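Local coordinates for leucine-rich repeat protein (Bacteroides thetaiotaomicron, PDB 4ECN) that is of unknown function but, as a probably extracellular leucine-rich repeat protein, may bind other proteins, at residues L588-T593 with P611-A616; T598-D603 with C615-Q620; Y644-V649 with K671-S676. All coordinates share one frame; numbering follows the deposited sequence.

Interaction 1. Residues L588-T593 with P611-A616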
loop_
_atom_site.group_PDB
_atom_site.type_symbol
_atom_site.label_atom_id
_atom_site.label_comp_id
_atom_site.label_asym_id
_atom_site.label_seq_id
_atom_site.Cartn_x
_atom_site.Cartn_y
_atom_site.Cartn_z
ATOM N N LEU A 588 8.321 10.208 28.401
ATOM C CA LEU A 588 9.390 10.427 27.415
ATOM C C LEU A 588 10.783 10.431 28.036
ATOM O O LEU A 588 10.969 10.864 29.178
ATOM C CB LEU A 588 9.215 11.773 26.685
ATOM C CG LEU A 588 8.008 11.983 25.791
ATOM C CD1 LEU A 588 8.013 13.370 25.241
ATOM C CD2 LEU A 588 7.981 11.015 24.660
ATOM N N GLU A 589 11.771 10.007 27.255
ATOM C CA GLU A 589 13.187 10.061 27.619
ATOM C C GLU A 589 13.878 10.835 26.525
ATOM O O GLU A 589 13.447 10.766 25.379
ATOM C CB GLU A 589 13.785 8.665 27.834
ATOM C CG GLU A 589 13.286 7.969 29.090
ATOM C CD GLU A 589 14.093 8.195 30.351
ATOM O OE1 GLU A 589 15.340 8.230 30.264
ATOM O OE2 GLU A 589 13.483 8.219 31.443
ATOM N N ALA A 590 14.894 11.607 26.852
ATOM C CA ALA A 590 15.534 12.427 25.829
ATOM C C ALA A 590 16.513 11.630 24.955
ATOM O O ALA A 590 17.075 10.632 25.403
ATOM C CB ALA A 590 16.273 13.575 26.488
ATOM N N PHE A 591 16.684 12.086 23.697
ATOM C CA PHE A 591 17.675 11.635 22.714
ATOM C C PHE A 591 18.954 12.455 22.857
ATOM O O PHE A 591 20.060 11.987 22.580
ATOM C CB PHE A 591 17.135 11.770 21.280
ATOM C CG PHE A 591 16.042 10.816 20.907
ATOM C CD1 PHE A 591 16.341 9.548 20.425
ATOM C CD2 PHE A 591 14.715 11.193 20.992
ATOM C CE1 PHE A 591 15.322 8.651 20.088
ATOM C CE2 PHE A 591 13.697 10.303 20.641
ATOM C CZ PHE A 591 14.006 9.036 20.197
ATOM N N GLY A 592 18.760 13.700 23.273
ATOM C CA GLY A 592 19.823 14.675 23.413
ATOM C C GLY A 592 19.825 15.574 22.203
ATOM O O GLY A 592 19.258 15.225 21.164
ATOM N N THR A 593 20.498 16.721 22.330
ATOM C CA THR A 593 20.594 17.772 21.309
ATOM C C THR A 593 21.528 17.376 20.137
ATOM O O THR A 593 21.607 18.109 19.156
ATOM C CB THR A 593 21.088 19.045 21.982
ATOM O OG1 THR A 593 22.323 18.759 22.664
ATOM C CG2 THR A 593 20.053 19.605 22.968
ATOM N N PRO A 611 10.890 16.617 27.623
ATOM C CA PRO A 611 12.185 17.050 28.214
ATOM C C PRO A 611 12.849 18.195 27.432
ATOM O O PRO A 611 12.841 18.149 26.199
ATOM C CB PRO A 611 13.044 15.788 28.144
ATOM C CG PRO A 611 12.073 14.671 28.037
ATOM C CD PRO A 611 10.916 15.187 27.264
ATOM N N GLU A 612 13.414 19.229 28.140
ATOM C CA GLU A 612 14.029 20.447 27.541
ATOM C C GLU A 612 15.202 20.056 26.581
ATOM O O GLU A 612 15.577 20.847 25.702
ATOM C CB GLU A 612 14.500 21.436 28.645
ATOM C CG GLU A 612 14.596 22.907 28.213
ATOM C CD GLU A 612 14.316 24.011 29.239
ATOM O OE1 GLU A 612 13.468 23.802 30.140
ATOM O OE2 GLU A 612 14.860 25.130 29.068
ATOM N N ASP A 613 15.695 18.799 26.709
ATOM C CA ASP A 613 16.762 18.183 25.915
ATOM C C ASP A 613 16.238 16.975 25.095
ATOM O O ASP A 613 17.052 16.135 24.690
ATOM C CB ASP A 613 17.904 17.728 26.862
ATOM C CG ASP A 613 17.532 16.742 27.984
ATOM O OD1 ASP A 613 16.324 16.609 28.290
ATOM O OD2 ASP A 613 18.462 16.154 28.599
ATOM N N PHE A 614 14.889 16.886 24.837
ATOM C CA PHE A 614 14.274 15.765 24.113
ATOM C C PHE A 614 15.065 15.447 22.862
ATOM O O PHE A 614 15.477 14.305 22.679
ATOM C CB PHE A 614 12.795 16.014 23.761
ATOM C CG PHE A 614 12.151 14.814 23.088
ATOM C CD1 PHE A 614 11.896 13.644 23.804
ATOM C CD2 PHE A 614 11.835 14.840 21.732
ATOM C CE1 PHE A 614 11.344 12.521 23.171
ATOM C CE2 PHE A 614 11.275 13.718 21.104
ATOM C CZ PHE A 614 11.032 12.568 21.828
ATOM N N CYS A 615 15.293 16.472 22.021
ATOM C CA CYS A 615 16.094 16.416 20.800
ATOM C C CYS A 615 16.359 17.826 20.285
ATOM O O CYS A 615 15.992 18.835 20.903
ATOM C CB CYS A 615 15.424 15.562 19.723
ATOM S SG CYS A 615 13.985 16.350 18.951
ATOM N N ALA A 616 17.018 17.855 19.124
ATOM C CA ALA A 616 17.332 18.995 18.283
ATOM C C ALA A 616 16.636 18.792 16.941
ATOM O O ALA A 616 16.071 17.714 16.702
ATOM C CB ALA A 616 18.828 19.125 18.129
#

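Interaction 2. Residues T598-D603 with C615-Q620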
loop_
_atom_site.group_PDB
_atom_site.type_symbol
_atom_site.label_atom_id
_atom_site.label_comp_id
_atom_site.label_asym_id
_atom_site.label_seq_id
_atom_site.Cartn_x
_atom_site.Cartn_y
_atom_site.Cartn_z
ATOM N N THR A 598 14.285 15.757 11.558
ATOM C CA THR A 598 13.593 16.513 10.506
ATOM C C THR A 598 12.109 16.357 10.728
ATOM O O THR A 598 11.331 17.283 10.464
ATOM C CB THR A 598 13.999 16.063 9.090
ATOM O OG1 THR A 598 15.429 15.995 8.957
ATOM C CG2 THR A 598 13.431 16.960 8.025
ATOM N N ASP A 599 11.713 15.176 11.231
ATOM C CA ASP A 599 10.315 14.873 11.472
ATOM C C ASP A 599 10.128 14.255 12.821
ATOM O O ASP A 599 10.860 13.350 13.210
ATOM C CB ASP A 599 9.763 13.939 10.378
ATOM C CG ASP A 599 9.401 14.647 9.080
ATOM O OD1 ASP A 599 8.344 15.335 9.051
ATOM O OD2 ASP A 599 10.136 14.461 8.071
ATOM N N LEU A 600 9.118 14.739 13.534
ATOM C CA LEU A 600 8.757 14.226 14.848
ATOM C C LEU A 600 7.260 14.307 14.964
ATOM O O LEU A 600 6.692 15.385 14.796
ATOM C CB LEU A 600 9.486 14.989 15.973
ATOM C CG LEU A 600 9.148 14.631 17.408
ATOM C CD1 LEU A 600 9.552 13.203 17.745
ATOM C CD2 LEU A 600 9.755 15.637 18.367
ATOM N N LYS A 601 6.618 13.145 15.146
ATOM C CA LYS A 601 5.171 13.001 15.269
ATOM C C LYS A 601 4.860 12.245 16.558
ATOM O O LYS A 601 5.051 11.030 16.630
ATOM C CB LYS A 601 4.580 12.290 14.034
ATOM C CG LYS A 601 4.776 12.985 12.676
ATOM C CD LYS A 601 3.967 14.287 12.509
ATOM C CE LYS A 601 4.212 14.855 11.134
ATOM N NZ LYS A 601 3.329 16.010 10.842
ATOM N N LEU A 602 4.455 12.983 17.607
ATOM C CA LEU A 602 4.149 12.386 18.908
ATOM C C LEU A 602 2.651 12.481 19.220
ATOM O O LEU A 602 2.244 12.180 20.340
ATOM C CB LEU A 602 4.975 13.080 20.014
ATOM C CG LEU A 602 6.509 12.880 19.986
ATOM C CD1 LEU A 602 7.197 13.873 20.880
ATOM C CD2 LEU A 602 6.917 11.459 20.363
ATOM N N ASP A 603 1.821 12.817 18.203
ATOM C CA ASP A 603 0.374 12.998 18.340
ATOM C C ASP A 603 -0.344 11.769 18.887
ATOM O O ASP A 603 0.110 10.645 18.704
ATOM C CB ASP A 603 -0.252 13.357 17.001
ATOM C CG ASP A 603 0.510 14.413 16.239
ATOM O OD1 ASP A 603 1.493 14.052 15.557
ATOM O OD2 ASP A 603 0.109 15.597 16.302
ATOM N N CYS A 615 15.293 16.472 22.021
ATOM C CA CYS A 615 16.094 16.416 20.800
ATOM C C CYS A 615 16.359 17.826 20.285
ATOM O O CYS A 615 15.992 18.835 20.903
ATOM C CB CYS A 615 15.424 15.562 19.723
ATOM S SG CYS A 615 13.985 16.350 18.951
ATOM N N ALA A 616 17.018 17.855 19.124
ATOM C CA ALA A 616 17.332 18.995 18.283
ATOM C C ALA A 616 16.636 18.792 16.941
ATOM O O ALA A 616 16.071 17.714 16.702
ATOM C CB ALA A 616 18.828 19.125 18.129
ATOM N N PHE A 617 16.640 19.814 16.079
ATOM C CA PHE A 617 15.961 19.723 14.798
ATOM C C PHE A 617 16.865 20.190 13.674
ATOM O O PHE A 617 17.794 20.966 13.922
ATOM C CB PHE A 617 14.663 20.552 14.833
ATOM C CG PHE A 617 13.688 20.103 15.900
ATOM C CD1 PHE A 617 12.842 19.011 15.682
ATOM C CD2 PHE A 617 13.629 20.752 17.133
ATOM C CE1 PHE A 617 11.959 18.576 16.685
ATOM C CE2 PHE A 617 12.730 20.331 18.123
ATOM C CZ PHE A 617 11.908 19.240 17.897
ATOM N N THR A 618 16.605 19.695 12.439
ATOM C CA THR A 618 17.374 20.050 11.241
ATOM C C THR A 618 16.739 21.267 10.546
ATOM O O THR A 618 15.629 21.680 10.879
ATOM C CB THR A 618 17.520 18.861 10.254
ATOM O OG1 THR A 618 16.275 18.520 9.649
ATOM C CG2 THR A 618 18.154 17.654 10.880
ATOM N N ASP A 619 17.476 21.832 9.580
ATOM C CA ASP A 619 17.111 22.980 8.753
ATOM C C ASP A 619 16.165 22.540 7.588
ATOM O O ASP A 619 15.992 23.262 6.589
ATOM C CB ASP A 619 18.395 23.640 8.215
ATOM C CG ASP A 619 19.239 22.782 7.271
ATOM O OD1 ASP A 619 19.390 21.557 7.539
ATOM O OD2 ASP A 619 19.815 23.344 6.316
ATOM N N GLN A 620 15.532 21.360 7.747
ATOM C CA GLN A 620 14.661 20.777 6.731
ATOM C C GLN A 620 13.257 20.516 7.273
ATOM O O GLN A 620 12.409 20.056 6.508
ATOM C CB GLN A 620 15.269 19.446 6.205
ATOM C CG GLN A 620 16.698 19.494 5.645
ATOM C CD GLN A 620 16.915 20.468 4.497
ATOM O OE1 GLN A 620 15.990 20.856 3.753
ATOM N NE2 GLN A 620 18.167 20.882 4.322
#

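Interaction 3. Residues Y644-V649 with K671-S676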
loop_
_atom_site.group_PDB
_atom_site.type_symbol
_atom_site.label_atom_id
_atom_site.label_comp_id
_atom_site.label_asym_id
_atom_site.label_seq_id
_atom_site.Cartn_x
_atom_site.Cartn_y
_atom_site.Cartn_z
ATOM N N TYR A 644 16.736 29.142 10.108
ATOM C CA TYR A 644 15.775 28.318 9.380
ATOM C C TYR A 644 14.421 28.413 10.088
ATOM O O TYR A 644 14.331 28.243 11.308
ATOM C CB TYR A 644 16.225 26.833 9.186
ATOM C CG TYR A 644 15.150 26.001 8.503
ATOM C CD1 TYR A 644 14.810 26.224 7.169
ATOM C CD2 TYR A 644 14.367 25.099 9.230
ATOM C CE1 TYR A 644 13.739 25.557 6.567
ATOM C CE2 TYR A 644 13.303 24.409 8.630
ATOM C CZ TYR A 644 12.998 24.639 7.294
ATOM O OH TYR A 644 11.959 23.977 6.670
ATOM N N VAL A 645 13.367 28.669 9.311
ATOM C CA VAL A 645 12.031 28.807 9.873
ATOM C C VAL A 645 11.193 27.604 9.452
ATOM O O VAL A 645 10.812 27.478 8.276
ATOM C CB VAL A 645 11.367 30.165 9.464
ATOM C CG1 VAL A 645 9.943 30.278 9.988
ATOM C CG2 VAL A 645 12.199 31.349 9.939
HETATM N N MSE A 646 10.879 26.734 10.442
HETATM C CA MSE A 646 10.000 25.562 10.282
HETATM C C MSE A 646 8.628 25.982 9.769
HETATM O O MSE A 646 8.215 27.124 9.995
HETATM C CB MSE A 646 9.829 24.813 11.607
HETATM C CG MSE A 646 11.128 24.409 12.273
HETATM SE SE MSE A 646 10.744 23.479 13.954
HETATM C CE MSE A 646 9.867 24.929 14.996
ATOM N N GLY A 647 7.935 25.080 9.088
ATOM C CA GLY A 647 6.599 25.369 8.582
ATOM C C GLY A 647 5.570 25.536 9.689
ATOM O O GLY A 647 4.752 26.470 9.638
ATOM N N SER A 648 5.613 24.648 10.719
ATOM C CA SER A 648 4.638 24.697 11.799
ATOM C C SER A 648 4.932 23.771 13.021
ATOM O O SER A 648 5.654 22.771 12.916
ATOM C CB SER A 648 3.276 24.282 11.248
ATOM O OG SER A 648 3.321 23.007 10.622
ATOM N N VAL A 649 4.292 24.090 14.162
ATOM C CA VAL A 649 4.272 23.248 15.348
ATOM C C VAL A 649 2.819 23.056 15.690
ATOM O O VAL A 649 2.069 24.045 15.675
ATOM C CB VAL A 649 5.105 23.742 16.550
ATOM C CG1 VAL A 649 6.584 23.575 16.290
ATOM C CG2 VAL A 649 4.770 25.181 16.932
ATOM N N LYS A 671 13.434 30.626 24.609
ATOM C CA LYS A 671 14.074 30.836 23.287
ATOM C C LYS A 671 13.088 31.058 22.111
ATOM O O LYS A 671 13.536 31.325 20.997
ATOM C CB LYS A 671 14.943 29.604 22.913
ATOM C CG LYS A 671 16.092 29.250 23.867
ATOM C CD LYS A 671 16.800 27.916 23.510
ATOM C CE LYS A 671 15.996 26.647 23.794
ATOM N NZ LYS A 671 16.686 25.397 23.357
ATOM N N GLY A 672 11.790 30.897 22.346
ATOM C CA GLY A 672 10.768 31.043 21.309
ATOM C C GLY A 672 10.677 29.861 20.360
ATOM O O GLY A 672 11.299 28.822 20.605
ATOM N N ILE A 673 9.894 30.013 19.265
ATOM C CA ILE A 673 9.658 28.989 18.233
ATOM C C ILE A 673 9.967 29.561 16.838
ATOM O O ILE A 673 9.397 30.591 16.452
ATOM C CB ILE A 673 8.191 28.427 18.270
ATOM C CG1 ILE A 673 7.675 28.120 19.707
ATOM C CG2 ILE A 673 8.003 27.233 17.300
ATOM C CD1 ILE A 673 6.242 27.686 19.809
ATOM N N ASN A 674 10.809 28.857 16.059
ATOM C CA ASN A 674 11.148 29.254 14.696
ATOM C C ASN A 674 10.188 28.552 13.715
ATOM O O ASN A 674 10.572 27.604 13.042
ATOM C CB ASN A 674 12.611 28.936 14.401
ATOM C CG ASN A 674 13.003 27.498 14.660
ATOM O OD1 ASN A 674 12.901 26.978 15.773
ATOM N ND2 ASN A 674 13.471 26.832 13.629
ATOM N N ALA A 675 8.921 29.005 13.665
ATOM C CA ALA A 675 7.882 28.407 12.830
ATOM C C ALA A 675 6.856 29.437 12.394
ATOM O O ALA A 675 6.470 30.305 13.185
ATOM C CB ALA A 675 7.187 27.281 13.575
ATOM N N SER A 676 6.402 29.321 11.122
ATOM C CA SER A 676 5.438 30.232 10.510
ATOM C C SER A 676 4.050 30.059 11.111
ATOM O O SER A 676 3.374 31.054 11.310
ATOM C CB SER A 676 5.379 30.009 9.005
ATOM O OG SER A 676 6.672 30.110 8.425
HETATM O O HOH W 1 8.358 28.269 6.344
#

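Interaction 1. Residues L588-T593 with P611-A616
Phe591 and Phe614 form the aromatic part of this contact, a T-shaped pair in which the edge of Phe591 is directed at the face of Phe614. The ring centroids lie 5.4 Å apart with planes at 83°, and Phe591 CE2 comes within 3.7 Å of Phe614 CZ. Phe591 CD2 sits above the Phe614 face, offset toward its rim. The Phe614 side chain leaves the backbone pointing away from 588-593, with CG beside the carbonyl carbon (chi1 -177°), but its ring end comes nearer and meets Phe591 and Leu588. Aromatic residues suit both buried places: Phe614 offers a flat face to the edge of Phe591, and each ring is wide enough to reach a leucine as well, Leu600 for Phe614 and Leu575 for Phe591.

The apolar contacts continue on aliphatic carbons. Leu588 crosses both partners at about a right angle, with its CB 3.9 Å from Pro611 CD and its CD2 4.0 Å from Phe614 CE1. Ala590 is small enough for its CB to fit beside Pro611 CB and the backbone of Asp613.

Both segments are loops of a leucine-rich repeat solenoid, the first leading into strand 596-601 and the second into strand 616-617, so that the contact stacks one turn of the coil on the next. The second loop makes a type I turn from Pro611 to Phe614.

The backbones are joined by one good hydrogen bond: Phe591 N donates to Phe614 O at 2.7 Å with an N-H...O angle of 161°. Gly592 N makes weak bonds to the same Phe614 O and to Asp613 O. At the backbone angles of Gly592 a CB would be jammed against the preceding carbonyl oxygen, which calls for glycine. Gly592 O receives a CA-H...O contact from Cys615 CA at 3.4 Å.

Interaction 2. Residues T598-D603 with C615-Q620
Cys615 meets Leu600 where two neighbouring coils of the leucine-rich repeat solenoid stack, its SG lying 4.3 Å from Leu600 CD2. Strands 596-601 and 616-617 run parallel here at the end of one sheet. Ala616 makes backbone bonds to Val595 and Leu597, whereas Leu600 is bonded through its backbone to Gly625 of the next sheet. Strand 596-601 thus has partners on both sides of the break, and 615-620 is the piece of chain running from strand 616-617 toward 623-625.

Phe617 comes next, crossing Leu600 at about a right angle. Leu600 CD2 approaches the edge of the phenyl ring, near its plane, at 4.0 Å from CE1. The branched end of Leu600 suits a buried position that Leu624 also lines. Phenylalanine suits its own place because the flat ring offers an edge to Leu600 while also meeting the ring of Phe638, with planes at about 20°.

At Thr618 the contact turns polar: its OG1 and Thr598 OG1 share a hydrogen bond of 2.8 Å in which either hydroxyl could donate. Threonine suits both places, offering a hydroxyl on a short, branched side chain. A valine in place of Thr598 would probably leave Thr618 OG1 without its hydroxyl mate, with a weak bond from Gln620 N remaining within 615-620.

Gln620 lies side by side with Thr598 and points the same way, its CB 3.6 Å from Thr598 CG2.

Interaction 3. Residues Y644-V649 with K671-S676
Met646, present as selenomethionine, is gripped on both its backbone polar groups by 671-676. Its N donates to Asn674 O at 2.8 Å, and its O accepts from Ser676 N at 3.1 Å, which leaves Ala675 between them as its bridge partner. Asn674 adds a side-chain bond: ND2 reaches Tyr644 O at 2.8 Å with an N-H...O angle of 158°, the acceptor lying close to the amide plane. Asparagine suits this place because its amide N-H can reach the carbonyl of Tyr644, two residues ahead of the bridge residue Met646.

The bend at chi3 (-64°) places the CE methyl of Met646 3.8 Å from Ile673 CG2, and Ala675 is small enough for CE to lie close to its CB as well. Ile673 goes on to meet Val649 tip to tip, these branched residues presenting methyls to each other with the two CG2 atoms 3.8 Å apart. These apolar side chains fill the interior of a leucine-rich repeat solenoid, where strands 646-650 and 675-679 are parallel neighbours in the second of its long sheets. The chain turns corners at Gly647 and Ser676, and Thr677 is joined by backbone hydrogen bonds to both Gly647 and Val649.

On the other flank Val645 CG1 rests 3.6 Å from Ser676 OG. A water spans the same two residues, donating to Val645 O at 3.2 Å and bonding to Ser676 OG.

Farther out, Leu624 and Phe638 pack on Met646. The Asn674 amide is steadied by a weak bond from Asn639 N to its OD1, while Tyr644 OH bonds to Val621 O and Ile673 N to Ser697 OG.

From the N terminus, interaction 1 closes the loop that runs from 588-593 through strand 596-601 to 611-616. Interaction 2 begins inside that loop, at 598-603, and ends just beyond it, so the two loops overlap and share Cys615 and Ala616. They also touch, Phe614 CE2 lying 4.1 Å from Leu602 CD1. Interaction 3 follows in series, closing a later loop between 644-649 and 671-676. It meets interaction 2 where the Tyr644 ring packs against the backbone of Thr618 and Asp619. Interaction 1 packs the loops leading into the last two strands of the first long sheet, interaction 2 lies at its edge where the second begins, and interaction 3 joins neighbouring strands inside that second sheet.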